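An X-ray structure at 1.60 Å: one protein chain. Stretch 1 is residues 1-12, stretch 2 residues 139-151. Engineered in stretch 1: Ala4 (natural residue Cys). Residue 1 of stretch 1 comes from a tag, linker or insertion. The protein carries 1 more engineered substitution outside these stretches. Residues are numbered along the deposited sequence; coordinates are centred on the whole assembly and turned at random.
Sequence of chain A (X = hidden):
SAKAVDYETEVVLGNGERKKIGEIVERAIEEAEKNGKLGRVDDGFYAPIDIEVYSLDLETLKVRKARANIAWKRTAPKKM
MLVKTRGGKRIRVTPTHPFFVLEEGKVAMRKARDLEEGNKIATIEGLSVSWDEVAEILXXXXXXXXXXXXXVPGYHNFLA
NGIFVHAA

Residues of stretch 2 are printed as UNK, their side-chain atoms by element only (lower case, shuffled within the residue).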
ATOM      1  N   SER A   1     -12.481  10.138   0.217  1.00 73.74           N
ATOM      2  CA  SER A   1     -12.398   8.736   0.604  1.00 68.07           C
ATOM      3  C   SER A   1     -10.948   8.283   0.740  1.00 58.84           C
ATOM      4  O   SER A   1     -10.051   8.813   0.097  1.00 61.43           O
ATOM      5  CB  SER A   1     -13.130   7.860  -0.409  1.00 76.93           C
ATOM      6  OG  SER A   1     -12.412   7.800  -1.627  1.00 82.06           O
ATOM      7  N   ALA A   2     -10.728   7.280   1.577  1.00 42.18           N
ATOM      8  CA  ALA A   2      -9.376   6.893   1.949  1.00 36.24           C
ATOM      9  C   ALA A   2      -8.753   5.985   0.900  1.00 32.72           C
ATOM     10  O   ALA A   2      -9.381   5.030   0.429  1.00 27.81           O
ATOM     11  CB  ALA A   2      -9.389   6.182   3.301  1.00 30.73           C
ATOM     12  N   LYS A   3      -7.519   6.297   0.528  1.00 23.00           N
ATOM     13  CA  LYS A   3      -6.676   5.426  -0.295  1.00 21.51           C
ATOM     14  C   LYS A   3      -5.759   4.675   0.677  1.00 26.27           C
ATOM     15  O   LYS A   3      -4.792   5.248   1.207  1.00 23.64           O
ATOM     16  CB  LYS A   3      -5.905   6.270  -1.333  1.00 22.37           C
ATOM     17  CG  LYS A   3      -6.754   6.941  -2.431  1.00 24.82           C
ATOM     18  CD  LYS A   3      -7.738   7.969  -1.918  1.00 46.67           C
ATOM     19  CE  LYS A   3      -8.306   8.883  -2.991  1.00 57.63           C
ATOM     20  NZ  LYS A   3      -9.790   8.948  -2.819  1.00 64.33           N
ATOM     21  N   ALA A   4      -6.050   3.397   0.948  1.00 20.05           N
ATOM     22  CA  ALA A   4      -5.389   2.727   2.067  1.00 17.03           C
ATOM     23  C   ALA A   4      -5.548   1.212   1.948  1.00 20.97           C
ATOM     24  O   ALA A   4      -6.239   0.709   1.047  1.00 18.09           O
ATOM     25  CB  ALA A   4      -5.961   3.246   3.407  1.00 20.34           C
ATOM     26  N   VAL A   5      -4.889   0.482   2.866  1.00 18.38           N
ATOM     27  CA  VAL A   5      -4.825  -0.972   2.788  1.00 17.14           C
ATOM     28  C   VAL A   5      -5.158  -1.595   4.157  1.00 18.18           C
ATOM     29  O   VAL A   5      -5.131  -0.943   5.200  1.00 17.96           O
ATOM     30  CB  VAL A   5      -3.450  -1.469   2.278  1.00 15.85           C
ATOM     31  CG1 VAL A   5      -3.055  -0.768   0.994  1.00 17.55           C
ATOM     32  CG2 VAL A   5      -2.361  -1.252   3.368  1.00 17.16           C
ATOM     33  N   ASP A   6      -5.478  -2.894   4.144  1.00 14.95           N
ATOM     34  CA  ASP A   6      -5.765  -3.687   5.354  1.00 15.43           C
ATOM     35  C   ASP A   6      -4.538  -3.830   6.293  1.00 14.90           C
ATOM     36  O   ASP A   6      -3.393  -3.928   5.839  1.00 17.92           O
ATOM     37  CB  ASP A   6      -6.259  -5.056   4.831  1.00 19.71           C
ATOM     38  CG  ASP A   6      -6.600  -6.045   5.876  1.00 22.31           C
ATOM     39  OD1 ASP A   6      -5.724  -6.578   6.585  1.00 20.66           O
ATOM     40  OD2 ASP A   6      -7.782  -6.437   5.952  1.00 23.82           O
ATOM     41  N   TYR A   7      -4.851  -3.802   7.597  1.00 15.66           N
ATOM     42  CA  TYR A   7      -3.899  -4.022   8.697  1.00 16.27           C
ATOM     43  C   TYR A   7      -2.831  -5.057   8.370  1.00 20.65           C
ATOM     44  O   TYR A   7      -1.627  -4.857   8.667  1.00 16.16           O
ATOM     45  CB  TYR A   7      -4.672  -4.462   9.939  1.00 17.18           C
ATOM     46  CG  TYR A   7      -3.882  -4.442  11.228  1.00 17.83           C
ATOM     47  CD1 TYR A   7      -2.890  -5.359  11.450  1.00 19.57           C
ATOM     48  CD2 TYR A   7      -4.235  -3.572  12.225  1.00 18.70           C
ATOM     49  CE1 TYR A   7      -2.188  -5.355  12.644  1.00 19.61           C
ATOM     50  CE2 TYR A   7      -3.556  -3.591  13.441  1.00 21.52           C
ATOM     51  CZ  TYR A   7      -2.516  -4.457  13.596  1.00 23.12           C
ATOM     52  OH  TYR A   7      -1.832  -4.464  14.814  1.00 26.98           O
ATOM     53  N   GLU A   8      -3.244  -6.174   7.781  1.00 16.05           N
ATOM     54  CA  GLU A   8      -2.356  -7.351   7.691  1.00 15.95           C
ATOM     55  C   GLU A   8      -1.446  -7.298   6.473  1.00 17.02           C
ATOM     56  O   GLU A   8      -0.646  -8.240   6.286  1.00 18.36           O
ATOM     57  CB  GLU A   8      -3.139  -8.644   7.694  1.00 17.17           C
ATOM     58  CG  GLU A   8      -3.878  -8.903   8.994  1.00 18.59           C
ATOM     59  CD  GLU A   8      -4.612 -10.221   9.009  1.00 21.66           C
ATOM     60  OE1 GLU A   8      -5.609 -10.370   8.251  1.00 24.28           O
ATOM     61  OE2 GLU A   8      -4.232 -11.127   9.755  1.00 26.39           O
ATOM     62  N   THR A   9      -1.589  -6.284   5.605  1.00 17.49           N
ATOM     63  CA  THR A   9      -0.660  -6.093   4.487  1.00 16.40           C
ATOM     64  C   THR A   9       0.749  -5.999   5.065  1.00 19.10           C
ATOM     65  O   THR A   9       0.980  -5.174   5.937  1.00 17.93           O
ATOM     66  CB  THR A   9      -1.003  -4.807   3.755  1.00 20.19           C
ATOM     67  OG1 THR A   9      -2.430  -4.797   3.461  1.00 17.41           O
ATOM     68  CG2 THR A   9      -0.219  -4.659   2.447  1.00 20.17           C
ATOM     69  N   GLU A  10       1.678  -6.882   4.635  1.00 17.03           N
ATOM     70  CA  GLU A  10       2.998  -6.939   5.259  1.00 15.34           C
ATOM     71  C   GLU A  10       4.032  -6.141   4.460  1.00 17.24           C
ATOM     72  O   GLU A  10       4.333  -6.464   3.300  1.00 15.92           O
ATOM     73  CB  GLU A  10       3.447  -8.401   5.402  1.00 19.03           C
ATOM     74  CG  GLU A  10       2.577  -9.179   6.374  1.00 22.50           C
ATOM     75  CD  GLU A  10       3.123 -10.514   6.854  1.00 28.67           C
ATOM     76  OE1 GLU A  10       4.228 -10.962   6.416  1.00 24.84           O
ATOM     77  OE2 GLU A  10       2.401 -11.171   7.679  1.00 28.73           O
ATOM     78  N   VAL A  11       4.560  -5.090   5.076  1.00 14.85           N
ATOM     79  CA  VAL A  11       5.546  -4.198   4.458  1.00 14.17           C
ATOM     80  C   VAL A  11       6.916  -4.828   4.567  1.00 19.32           C
ATOM     81  O   VAL A  11       7.327  -5.241   5.661  1.00 17.76           O
ATOM     82  CB  VAL A  11       5.541  -2.841   5.174  1.00 14.86           C
ATOM     83  CG1 VAL A  11       6.536  -1.898   4.554  1.00 19.03           C
ATOM     84  CG2 VAL A  11       4.086  -2.221   5.095  1.00 17.89           C
ATOM     85  N   VAL A  12       7.633  -4.904   3.440  1.00 16.19           N
ATOM     86  CA  VAL A  12       9.028  -5.347   3.459  1.00 21.75           C
ATOM     87  C   VAL A  12       9.933  -4.212   3.940  1.00 20.25           C
ATOM     88  O   VAL A  12      10.009  -3.129   3.344  1.00 20.18           O
ATOM     89  CB  VAL A  12       9.435  -5.874   2.079  1.00 17.36           C
ATOM     90  CG1 VAL A  12      10.888  -6.403   2.097  1.00 21.91           C
ATOM     91  CG2 VAL A  12       8.519  -6.964   1.647  1.00 20.10           C
ATOM     92  N   UNK A 139     -15.170  -7.705  -3.991  1.00 23.81           N
ATOM     93  CA  UNK A 139     -15.615  -6.808  -2.934  1.00 22.19           C
ATOM     94  C   UNK A 139     -15.970  -7.577  -1.664  1.00 22.36           C
ATOM     95  O   UNK A 139     -16.522  -8.676  -1.755  1.00 26.42           O
ATOM     96  c   UNK A 139     -16.843  -6.067  -3.442  1.00 26.43           C
ATOM     97  c   UNK A 139     -18.397  -4.181  -3.310  1.00 57.66           C
ATOM     98  o   UNK A 139     -18.098  -3.243  -4.081  1.00 61.85           O
ATOM     99  o   UNK A 139     -19.567  -4.570  -3.103  1.00 67.85           O
ATOM    100  c   UNK A 139     -17.280  -4.924  -2.623  1.00 36.81           C
ATOM    101  N   UNK A 140     -15.643  -7.027  -0.483  1.00 21.87           N
ATOM    102  CA  UNK A 140     -16.130  -7.607   0.754  1.00 20.43           C
ATOM    103  C   UNK A 140     -16.435  -6.468   1.724  1.00 24.10           C
ATOM    104  O   UNK A 140     -16.036  -5.319   1.508  1.00 22.06           O
ATOM    105  c   UNK A 140     -13.645  -7.625   3.143  1.00 20.53           C
ATOM    106  c   UNK A 140     -11.471  -6.618   2.700  1.00 20.33           C
ATOM    107  c   UNK A 140     -15.082  -8.621   1.306  1.00 21.54           C
ATOM    108  c   UNK A 140     -13.809  -7.948   1.790  1.00 20.79           C
ATOM    109  c   UNK A 140     -12.803  -7.569   0.907  1.00 21.54           C
ATOM    110  o   UNK A 140     -10.401  -5.924   3.184  1.00 18.32           O
ATOM    111  c   UNK A 140     -12.480  -6.972   3.612  1.00 19.72           C
ATOM    112  c   UNK A 140     -11.625  -6.918   1.348  1.00 19.40           C
ATOM    113  N   UNK A 141     -17.159  -6.772   2.757  1.00 24.24           N
ATOM    114  CA  UNK A 141     -17.449  -5.792   3.804  1.00 19.26           C
ATOM    115  C   UNK A 141     -16.485  -6.039   4.946  1.00 23.54           C
ATOM    116  O   UNK A 141     -16.371  -7.176   5.411  1.00 21.24           O
ATOM    117  c   UNK A 141     -19.891  -5.534   3.228  1.00 38.03           C
ATOM    118  o   UNK A 141     -22.133  -6.159   3.651  1.00 83.14           O
ATOM    119  c   UNK A 141     -18.879  -5.922   4.295  1.00 24.90           C
ATOM    120  c   UNK A 141     -21.040  -6.503   3.149  1.00 68.56           C
ATOM    121  o   UNK A 141     -20.843  -7.612   2.595  1.00 73.46           O
ATOM    122  N   UNK A 142     -15.735  -5.033   5.384  1.00 21.26           N
ATOM    123  CA  UNK A 142     -14.660  -5.294   6.345  1.00 18.04           C
ATOM    124  C   UNK A 142     -15.145  -5.579   7.757  1.00 21.33           C
ATOM    125  O   UNK A 142     -16.138  -5.019   8.249  1.00 21.36           O
ATOM    126  c   UNK A 142     -14.829  -2.948   5.884  1.00 22.64           C
ATOM    127  c   UNK A 142     -15.738  -3.640   4.886  1.00 21.21           C
ATOM    128  c   UNK A 142     -13.839  -4.010   6.301  1.00 19.26           C
ATOM    129  N   UNK A 143     -14.384  -6.463   8.414  1.00 18.04           N
ATOM    130  CA  UNK A 143     -14.557  -6.674   9.843  1.00 19.58           C
ATOM    131  C   UNK A 143     -13.738  -5.678  10.634  1.00 18.65           C
ATOM    132  O   UNK A 143     -14.121  -5.376  11.757  1.00 20.74           O
ATOM    133  c   UNK A 143     -15.141  -9.119   9.714  1.00 23.31           C
ATOM    134  n   UNK A 143     -16.229 -11.274   8.110  1.00 40.09           N
ATOM    135  c   UNK A 143     -14.696 -10.551   9.950  1.00 31.36           C
ATOM    136  c   UNK A 143     -15.797 -11.521   9.525  1.00 32.98           C
ATOM    137  c   UNK A 143     -14.138  -8.102  10.225  1.00 18.53           C
ATOM    138  N   UNK A 144     -12.602  -5.251  10.108  1.00 17.55           N
ATOM    139  CA  UNK A 144     -11.701  -4.327  10.792  1.00 15.36           C
ATOM    140  C   UNK A 144     -12.053  -2.908  10.357  1.00 20.43           C
ATOM    141  O   UNK A 144     -12.090  -2.632   9.142  1.00 18.63           O
ATOM    142  c   UNK A 144      -9.224  -3.888  11.080  1.00 19.32           C
ATOM    143  o   UNK A 144      -8.052  -4.341  10.939  1.00 20.14           O
ATOM    144  c   UNK A 144     -10.259  -4.691  10.390  1.00 17.86           C
ATOM    145  o   UNK A 144      -9.487  -2.817  11.669  1.00 17.80           O
ATOM    146  N   UNK A 145     -12.381  -2.019  11.260  1.00 16.91           N
ATOM    147  CA  UNK A 145     -12.914  -0.704  10.858  1.00 17.68           C
ATOM    148  C   UNK A 145     -11.834   0.350  10.617  1.00 15.92           C
ATOM    149  O   UNK A 145     -12.178   1.532  10.468  1.00 17.04           O
ATOM    150  c   UNK A 145     -13.805  -0.334  12.040  1.00 20.66           C
ATOM    151  c   UNK A 145     -13.021  -0.862  13.208  1.00 16.92           C
ATOM    152  c   UNK A 145     -12.528  -2.244  12.724  1.00 16.34           C
ATOM    153  N   UNK A 146     -10.577  -0.083  10.446  1.00 15.50           N
ATOM    154  CA  UNK A 146      -9.501   0.842  10.156  1.00 15.06           C
ATOM    155  C   UNK A 146      -8.721   0.381   8.951  1.00 18.43           C
ATOM    156  O   UNK A 146      -8.629  -0.815   8.690  1.00 18.69           O
ATOM    157  c   UNK A 146     -10.644   3.898  14.820  1.00 18.99           C
ATOM    158  c   UNK A 146      -9.557   0.660  13.655  1.00 21.62           C
ATOM    159  c   UNK A 146      -8.543   0.958  11.334  1.00 18.36           C
ATOM    160  c   UNK A 146      -9.204   1.433  12.560  1.00 15.48           C
ATOM    161  c   UNK A 146     -10.190   2.733  14.154  1.00 18.11           C
ATOM    162  n   UNK A 146     -10.157   1.429  14.588  1.00 20.82           N
ATOM    163  c   UNK A 146      -9.929   5.147  12.853  1.00 21.74           C
ATOM    164  c   UNK A 146      -9.464   4.005  12.219  1.00 20.54           C
ATOM    165  c   UNK A 146      -9.562   2.772  12.886  1.00 19.00           C
ATOM    166  c   UNK A 146     -10.527   5.085  14.132  1.00 20.93           C
ATOM    167  N   UNK A 147      -8.172   1.341   8.213  1.00 17.20           N
ATOM    168  CA  UNK A 147      -7.239   1.049   7.119  1.00 18.06           C
ATOM    169  C   UNK A 147      -5.993   1.932   7.254  1.00 16.77           C
ATOM    170  O   UNK A 147      -5.990   2.930   7.989  1.00 17.08           O
ATOM    171  c   UNK A 147      -7.878   1.255   5.739  1.00 17.74           C
ATOM    172  c   UNK A 147      -8.983   0.162   5.549  1.00 20.76           C
ATOM    173  c   UNK A 147      -8.553   2.594   5.640  1.00 16.78           C
ATOM    174  N   UNK A 148      -4.943   1.594   6.469  1.00 14.93           N
ATOM    175  CA  UNK A 148      -3.609   2.114   6.807  1.00 16.02           C
ATOM    176  C   UNK A 148      -2.835   2.528   5.564  1.00 21.68           C
ATOM    177  O   UNK A 148      -2.996   1.969   4.484  1.00 19.11           O
ATOM    178  c   UNK A 148      -5.032  -0.736  10.161  1.00 14.66           C
ATOM    179  c   UNK A 148      -2.827   1.037   7.531  1.00 16.18           C
ATOM    180  c   UNK A 148      -3.862   1.121  11.148  1.00 18.00           C
ATOM    181  c   UNK A 148      -3.493   0.664   8.851  1.00 17.85           C
ATOM    182  c   UNK A 148      -3.251   1.423   9.968  1.00 16.78           C
ATOM    183  o   UNK A 148      -5.385  -0.259  12.423  1.00 18.53           O
ATOM    184  c   UNK A 148      -4.741   0.063  11.245  1.00 16.86           C
ATOM    185  c   UNK A 148      -4.405  -0.413   8.945  1.00 15.94           C
ATOM    186  N   UNK A 149      -1.906   3.450   5.740  1.00 16.77           N
ATOM    187  CA  UNK A 149      -1.072   3.840   4.608  1.00 17.88           C
ATOM    188  C   UNK A 149       0.221   4.405   5.168  1.00 20.58           C
ATOM    189  O   UNK A 149       0.322   4.688   6.359  1.00 17.33           O
ATOM    190  c   UNK A 149      -1.795   4.884   3.753  1.00 20.01           C
ATOM    191  o   UNK A 149      -0.430   4.213   1.923  1.00 26.18           O
ATOM    192  o   UNK A 149      -1.328   6.273   1.918  1.00 36.61           O
ATOM    193  c   UNK A 149      -1.124   5.142   2.416  1.00 24.72           C
ATOM    194  N   UNK A 150       1.208   4.570   4.284  1.00 17.75           N
ATOM    195  CA  UNK A 150       2.474   5.193   4.631  1.00 17.49           C
ATOM    196  C   UNK A 150       2.768   6.251   3.589  1.00 23.02           C
ATOM    197  O   UNK A 150       2.315   6.147   2.453  1.00 23.23           O
ATOM    198  c   UNK A 150       4.529   2.037   5.196  1.00 22.93           C
ATOM    199  c   UNK A 150       3.647   4.222   4.634  1.00 15.82           C
ATOM    200  c   UNK A 150       3.460   3.043   5.575  1.00 17.09           C
ATOM    201  c   UNK A 150       3.578   3.483   6.979  1.00 23.70           C
ATOM    202  N   UNK A 151       3.521   7.272   3.962  1.00 18.50           N
ATOM    203  CA  UNK A 151       4.024   8.238   2.991  1.00 18.29           C
ATOM    204  C   UNK A 151       5.472   7.939   2.646  1.00 22.04           C
ATOM    205  O   UNK A 151       6.303   7.796   3.541  1.00 20.54           O
ATOM    206  o   UNK A 151       3.374  12.721   2.615  1.00 42.13           O
ATOM    207  c   UNK A 151       3.901   9.667   3.490  1.00 21.59           C
ATOM    208  n   UNK A 151       5.392  12.606   3.610  1.00 31.61           N
ATOM    209  c   UNK A 151       4.386  12.085   2.906  1.00 34.81           C
ATOM    210  c   UNK A 151       4.530  10.652   2.499  1.00 25.35           C
TER
HETATM  211  O   HOH W   1      -3.738   7.563   2.559  1.00 42.40           O
HETATM  212  O   HOH W   2     -10.132  -5.265   5.669  1.00 20.20           O
HETATM  213  O   HOH W   3      -7.548  -3.273   8.359  1.00 18.22           O

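Position 139 carries three side-chain carbons in a row, the third bearing two oxygens, and lies out of reach of stretch 1; a carboxylate on that chain is Glu139. Position 140 has one carbon leading to a six-carbon ring with one oxygen, whose oxygen lies 3.8 Å from Asp6 OD2: Tyr140. Water 2 fills this gap, at 2.6 Å from both Asp6 OD2 and Tyr140 OH. Position 141 repeats the pattern of three carbons and two oxygens, again without contact, and is Glu141. At 142, three carbons close a ring onto the backbone N, which defines Pro142.

Position 143 shows four carbons in a row ending in nitrogen, the signature of Lys143, and it makes no contact. Position 144 has two carbons, the second carrying two oxygens, one of them 3.5 Å from Tyr7 CB: Asp144. Position 145, three carbons closed onto its own N, is Pro145. Position 146 has one carbon followed by fused five- and six-membered rings of eight carbons and one nitrogen, which only tryptophan provides; Trp146 N donates to Asp144 OD1 at 3.2 Å, and its side chain leads away from stretch 1.

Position 147 has one carbon carrying two others, and one branch approaches Ala4 CB: this is Val147, with CG2 3.5 Å from Ala4 CB and 4.4 Å from Ala2 CB. Ala4 is an engineered residue, cysteine in the natural sequence. Position 148, a carbon and a six-carbon ring with one oxygen, is Tyr148. Its OH lies 3.5 Å from Tyr7 CD2, near the plane of the Tyr7 ring; the ring planes stand at 90° with centroids 5.5 Å apart. Position 149 holds two carbons and two oxygens, hence Asp149; water 1 donates to its OD2 (2.8 Å) and to Lys3 O (2.9 Å). Position 150 has four carbons forked at the second, Leu150, whose CD1 is 4.3 Å from Val11 CG2. Position 151, three carbons with one oxygen and one nitrogen on the third, is Gln151, beyond reach.

The contact is centred on a single antiparallel bridge. Val5 N donates to Tyr148 O (2.9 Å, 155°) and Tyr148 N to Val5 O (2.8 Å, 140°), a reciprocal pair that fixes the register. Beyond it, stretch 1 turns: Thr9 N bonds Asp6 O at 3.0 Å, closing a type I turn that carries Tyr7 beside Tyr148. Apolar contacts and bridging waters supplement the backbone pair, and together the stretches bury 513 Å².

Stretch 2 (139-151) EYEPKDPWVYDLQ
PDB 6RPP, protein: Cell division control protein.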